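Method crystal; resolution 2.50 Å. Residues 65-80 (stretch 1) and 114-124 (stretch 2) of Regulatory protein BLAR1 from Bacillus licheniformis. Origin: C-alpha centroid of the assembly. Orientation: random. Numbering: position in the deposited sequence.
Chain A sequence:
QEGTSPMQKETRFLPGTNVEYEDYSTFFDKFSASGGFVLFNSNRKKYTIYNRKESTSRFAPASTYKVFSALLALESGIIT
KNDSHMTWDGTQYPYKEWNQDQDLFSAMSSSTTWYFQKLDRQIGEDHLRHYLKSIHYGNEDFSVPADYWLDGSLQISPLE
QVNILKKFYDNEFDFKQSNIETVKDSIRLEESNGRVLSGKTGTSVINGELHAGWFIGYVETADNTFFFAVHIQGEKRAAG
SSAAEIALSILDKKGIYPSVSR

Stretch 1 (65-80) YKVFSALLALESGIIT
Stretch 2, residues 114-124: WYFQKLDRQIG

One helix runs through Ser-76; the other, already under way at Trp-114, runs on through the second stretch. They point in broadly the same direction, their axes crossing at 46° with a closest approach of 10.0 Å. The register is set by two close CA pairs: Ser-69 CA to Phe-116 CA at 6.8 Å, and Ala-73 CA to Leu-119 CA at 6.7 Å. The first helix ends in a Schellman motif. Gly-77 takes phi/psi 87/4, where a CB would jam against the preceding carbonyl, while Gly-77 N bonds Leu-74 O (3.0 Å) and Ile-78 N weakly bonds Ala-73 O (3.0 Å). Ile-78 (-61/-29) and the extended Ile-79 (-151/163) follow, both with CA-to-CB toward the second helix. Gly-124, at 89/151, is the first residue there to leave helical phi/psi.

Small residues at the close points leave room for large partners. Ser-69 (chi1 t) points toward the second helix and donates from OG to Asp-120 OD1 at 2.8 Å, the one hydrogen bond across the contact; Asp-120 (chi1 m) reaches it from a sideways CB, and its OD2 is satisfied elsewhere in the structure. Phe-116 (m, chi2 84°) lays a ring face under the aliphatic part of Lys-66 (m, t, t, p), whose CG sits 3.9 Å from the Phe-116 ring centroid. Ala-70 CB meets the ring edge at Phe-116 CE2, 3.9 Å away.

Further along, Ala-73 CB packs on Leu-119 CG at 3.8 Å. Leu-119 (chi1 -138°, between wells; chi2 p) also receives at CD1 Ile-78 CG2 (3.8 Å) and CG2 of Ile-79 (p, t; 3.9 Å), so the residues after the helix extend the apolar surface. Ile-123 (m, t) brings CD1 within 3.4 Å of Leu-72 CG (Leu-72 is t, p), and Ile-123 CG1 lies 3.9 Å from CG1 of Ile-78 (m, m). The contact buries 651 Å², both sides summed: a buried polar pair beside Phe-116, then an aliphatic cluster further along.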

# COMPACT_ATOMS: atom_id res chain seq x y z
N TYR A 65 -2.01 -4.10 -0.35
CA TYR A 65 -3.34 -4.38 0.16
C TYR A 65 -3.38 -4.86 1.62
O TYR A 65 -4.43 -4.81 2.27
CB TYR A 65 -4.01 -5.42 -0.76
CG TYR A 65 -5.40 -5.75 -0.34
CD1 TYR A 65 -6.43 -4.84 -0.53
CD2 TYR A 65 -5.67 -6.92 0.36
CE1 TYR A 65 -7.70 -5.08 -0.04
CE2 TYR A 65 -6.94 -7.18 0.87
CZ TYR A 65 -7.95 -6.25 0.67
OH TYR A 65 -9.20 -6.47 1.18
N LYS A 66 -2.24 -5.31 2.14
CA LYS A 66 -2.15 -5.79 3.52
C LYS A 66 -2.66 -4.78 4.56
O LYS A 66 -3.12 -5.16 5.64
CB LYS A 66 -0.70 -6.17 3.84
CG LYS A 66 -0.22 -7.49 3.26
CD LYS A 66 1.26 -7.67 3.60
CE LYS A 66 1.78 -9.05 3.25
NZ LYS A 66 1.69 -9.34 1.81
N VAL A 67 -2.58 -3.50 4.22
CA VAL A 67 -3.05 -2.44 5.11
C VAL A 67 -4.55 -2.61 5.36
O VAL A 67 -5.02 -2.53 6.50
CB VAL A 67 -2.80 -1.03 4.48
CG1 VAL A 67 -3.44 0.05 5.34
CG2 VAL A 67 -1.30 -0.78 4.34
N PHE A 68 -5.30 -2.87 4.30
CA PHE A 68 -6.74 -3.04 4.42
C PHE A 68 -7.08 -4.44 4.89
O PHE A 68 -8.11 -4.65 5.52
CB PHE A 68 -7.43 -2.70 3.10
CG PHE A 68 -7.32 -1.26 2.72
CD1 PHE A 68 -6.18 -0.78 2.07
CD2 PHE A 68 -8.32 -0.36 3.05
CE1 PHE A 68 -6.04 0.57 1.77
CE2 PHE A 68 -8.19 1.00 2.75
CZ PHE A 68 -7.05 1.46 2.11
N SER A 69 -6.22 -5.40 4.57
CA SER A 69 -6.44 -6.77 5.01
C SER A 69 -6.37 -6.75 6.54
O SER A 69 -7.21 -7.35 7.22
CB SER A 69 -5.33 -7.68 4.46
OG SER A 69 -5.42 -8.98 5.03
N ALA A 70 -5.38 -6.04 7.06
CA ALA A 70 -5.16 -5.91 8.49
C ALA A 70 -6.33 -5.20 9.19
O ALA A 70 -6.71 -5.56 10.30
CB ALA A 70 -3.86 -5.16 8.76
N LEU A 71 -6.89 -4.20 8.52
CA LEU A 71 -8.00 -3.43 9.07
C LEU A 71 -9.26 -4.28 9.22
O LEU A 71 -9.99 -4.16 10.20
CB LEU A 71 -8.27 -2.22 8.18
CG LEU A 71 -9.34 -1.23 8.65
CD1 LEU A 71 -9.02 -0.66 10.02
CD2 LEU A 71 -9.43 -0.12 7.61
N LEU A 72 -9.53 -5.12 8.23
CA LEU A 72 -10.70 -5.98 8.28
C LEU A 72 -10.51 -6.99 9.41
O LEU A 72 -11.43 -7.24 10.18
CB LEU A 72 -10.90 -6.71 6.95
CG LEU A 72 -12.01 -7.77 6.95
CD1 LEU A 72 -13.37 -7.10 7.16
CD2 LEU A 72 -12.01 -8.54 5.64
N ALA A 73 -9.30 -7.54 9.51
CA ALA A 73 -8.99 -8.53 10.54
C ALA A 73 -9.24 -7.99 11.94
O ALA A 73 -9.79 -8.69 12.80
CB ALA A 73 -7.55 -8.99 10.40
N LEU A 74 -8.84 -6.75 12.18
CA LEU A 74 -9.04 -6.12 13.48
C LEU A 74 -10.53 -5.87 13.73
O LEU A 74 -11.06 -6.19 14.79
CB LEU A 74 -8.27 -4.79 13.54
CG LEU A 74 -6.75 -4.90 13.54
CD1 LEU A 74 -6.12 -3.51 13.37
CD2 LEU A 74 -6.29 -5.56 14.85
N GLU A 75 -11.19 -5.28 12.74
CA GLU A 75 -12.61 -4.98 12.82
C GLU A 75 -13.48 -6.20 13.09
O GLU A 75 -14.57 -6.07 13.64
CB GLU A 75 -13.07 -4.30 11.53
CG GLU A 75 -12.85 -2.80 11.51
CD GLU A 75 -13.78 -2.09 12.45
OE1 GLU A 75 -15.01 -2.33 12.36
OE2 GLU A 75 -13.31 -1.28 13.28
N SER A 76 -12.99 -7.37 12.69
CA SER A 76 -13.71 -8.63 12.86
C SER A 76 -13.41 -9.31 14.20
O SER A 76 -14.11 -10.24 14.60
CB SER A 76 -13.37 -9.60 11.73
OG SER A 76 -14.03 -9.25 10.53
N GLY A 77 -12.37 -8.84 14.87
CA GLY A 77 -11.99 -9.43 16.13
C GLY A 77 -11.06 -10.61 15.93
O GLY A 77 -10.69 -11.29 16.89
N ILE A 78 -10.67 -10.85 14.68
CA ILE A 78 -9.76 -11.96 14.36
C ILE A 78 -8.42 -11.77 15.07
O ILE A 78 -7.73 -12.74 15.38
CB ILE A 78 -9.51 -12.06 12.83
CG1 ILE A 78 -10.83 -12.30 12.10
CG2 ILE A 78 -8.55 -13.21 12.53
CD1 ILE A 78 -11.64 -13.48 12.63
N ILE A 79 -8.06 -10.51 15.31
CA ILE A 79 -6.82 -10.16 16.01
C ILE A 79 -7.06 -8.85 16.74
O ILE A 79 -8.01 -8.13 16.44
CB ILE A 79 -5.62 -9.98 15.04
CG1 ILE A 79 -5.99 -9.02 13.91
CG2 ILE A 79 -5.19 -11.32 14.48
CD1 ILE A 79 -4.85 -8.75 12.97
N THR A 80 -6.20 -8.54 17.70
CA THR A 80 -6.31 -7.31 18.48
C THR A 80 -4.95 -6.65 18.63
O THR A 80 -3.92 -7.28 18.39
CB THR A 80 -6.88 -7.58 19.90
OG1 THR A 80 -6.12 -8.62 20.53
CG2 THR A 80 -8.33 -8.01 19.83
N TRP A 114 2.02 -15.26 4.32
CA TRP A 114 1.21 -16.29 4.96
C TRP A 114 0.39 -15.79 6.14
O TRP A 114 -0.71 -16.29 6.39
CB TRP A 114 2.06 -17.50 5.38
CG TRP A 114 3.08 -17.27 6.49
CD1 TRP A 114 4.43 -17.15 6.33
CD2 TRP A 114 2.84 -17.24 7.90
NE1 TRP A 114 5.04 -17.06 7.56
CE2 TRP A 114 4.08 -17.11 8.54
CE3 TRP A 114 1.68 -17.31 8.69
CZ2 TRP A 114 4.21 -17.06 9.93
CZ3 TRP A 114 1.80 -17.26 10.08
CH2 TRP A 114 3.07 -17.13 10.69
N TYR A 115 0.91 -14.80 6.84
CA TYR A 115 0.21 -14.23 8.00
C TYR A 115 -1.15 -13.63 7.65
O TYR A 115 -2.16 -13.93 8.29
CB TYR A 115 1.08 -13.16 8.66
CG TYR A 115 0.46 -12.53 9.89
CD1 TYR A 115 -0.55 -11.58 9.77
CD2 TYR A 115 0.88 -12.90 11.17
CE1 TYR A 115 -1.13 -11.01 10.89
CE2 TYR A 115 0.31 -12.34 12.30
CZ TYR A 115 -0.69 -11.40 12.16
OH TYR A 115 -1.25 -10.84 13.28
N PHE A 116 -1.17 -12.78 6.63
CA PHE A 116 -2.41 -12.14 6.21
C PHE A 116 -3.29 -13.11 5.45
O PHE A 116 -4.52 -13.02 5.51
CB PHE A 116 -2.10 -10.89 5.36
CG PHE A 116 -1.33 -9.84 6.11
CD1 PHE A 116 0.06 -9.91 6.21
CD2 PHE A 116 -2.00 -8.83 6.82
CE1 PHE A 116 0.77 -9.00 7.01
CE2 PHE A 116 -1.30 -7.92 7.61
CZ PHE A 116 0.09 -8.01 7.71
N GLN A 117 -2.67 -14.06 4.76
CA GLN A 117 -3.41 -15.08 4.02
C GLN A 117 -4.25 -15.92 4.97
O GLN A 117 -5.45 -16.12 4.77
CB GLN A 117 -2.44 -15.97 3.25
CG GLN A 117 -2.51 -15.82 1.74
CD GLN A 117 -1.37 -16.53 1.04
OE1 GLN A 117 -1.43 -16.79 -0.16
NE2 GLN A 117 -0.31 -16.83 1.78
N LYS A 118 -3.62 -16.43 6.03
CA LYS A 118 -4.33 -17.25 6.99
C LYS A 118 -5.30 -16.36 7.75
O LYS A 118 -6.19 -16.84 8.45
CB LYS A 118 -3.35 -17.94 7.94
CG LYS A 118 -2.34 -18.86 7.21
CD LYS A 118 -1.82 -20.03 8.08
CE LYS A 118 -0.97 -19.58 9.27
NZ LYS A 118 -0.41 -20.73 10.05
N LEU A 119 -5.13 -15.05 7.59
CA LEU A 119 -5.98 -14.06 8.24
C LEU A 119 -7.21 -13.86 7.36
O LEU A 119 -8.33 -13.73 7.86
CB LEU A 119 -5.21 -12.74 8.39
CG LEU A 119 -5.31 -11.92 9.68
CD1 LEU A 119 -5.10 -12.80 10.89
CD2 LEU A 119 -4.26 -10.81 9.63
N ASP A 120 -7.00 -13.86 6.05
CA ASP A 120 -8.07 -13.69 5.07
C ASP A 120 -8.95 -14.93 4.98
O ASP A 120 -10.15 -14.84 4.70
CB ASP A 120 -7.48 -13.38 3.68
CG ASP A 120 -7.08 -11.91 3.51
OD1 ASP A 120 -7.09 -11.16 4.51
OD2 ASP A 120 -6.74 -11.51 2.37
N ARG A 121 -8.35 -16.10 5.21
CA ARG A 121 -9.07 -17.36 5.17
C ARG A 121 -10.01 -17.53 6.36
O ARG A 121 -11.04 -18.21 6.25
CB ARG A 121 -8.09 -18.53 5.12
CG ARG A 121 -7.31 -18.64 3.80
CD ARG A 121 -5.94 -19.27 4.01
NE ARG A 121 -5.23 -19.50 2.75
CZ ARG A 121 -3.94 -19.81 2.66
NH1 ARG A 121 -3.21 -19.91 3.77
NH2 ARG A 121 -3.38 -20.04 1.48
N GLN A 122 -9.66 -16.92 7.48
CA GLN A 122 -10.48 -17.02 8.68
C GLN A 122 -11.76 -16.20 8.48
O GLN A 122 -12.83 -16.55 8.97
CB GLN A 122 -9.71 -16.52 9.90
CG GLN A 122 -10.26 -17.01 11.24
CD GLN A 122 -9.40 -16.61 12.45
OE1 GLN A 122 -8.17 -16.72 12.43
NE2 GLN A 122 -10.06 -16.17 13.52
N ILE A 123 -11.64 -15.10 7.73
CA ILE A 123 -12.77 -14.23 7.47
C ILE A 123 -13.71 -14.80 6.40
O ILE A 123 -14.92 -14.64 6.48
CB ILE A 123 -12.29 -12.81 7.10
CG1 ILE A 123 -11.51 -12.23 8.27
CG2 ILE A 123 -13.47 -11.91 6.75
CD1 ILE A 123 -10.94 -10.86 8.01
N GLY A 124 -13.14 -15.46 5.39
CA GLY A 124 -13.96 -16.04 4.34
C GLY A 124 -14.28 -15.16 3.14
O GLY A 124 -14.35 -13.93 3.26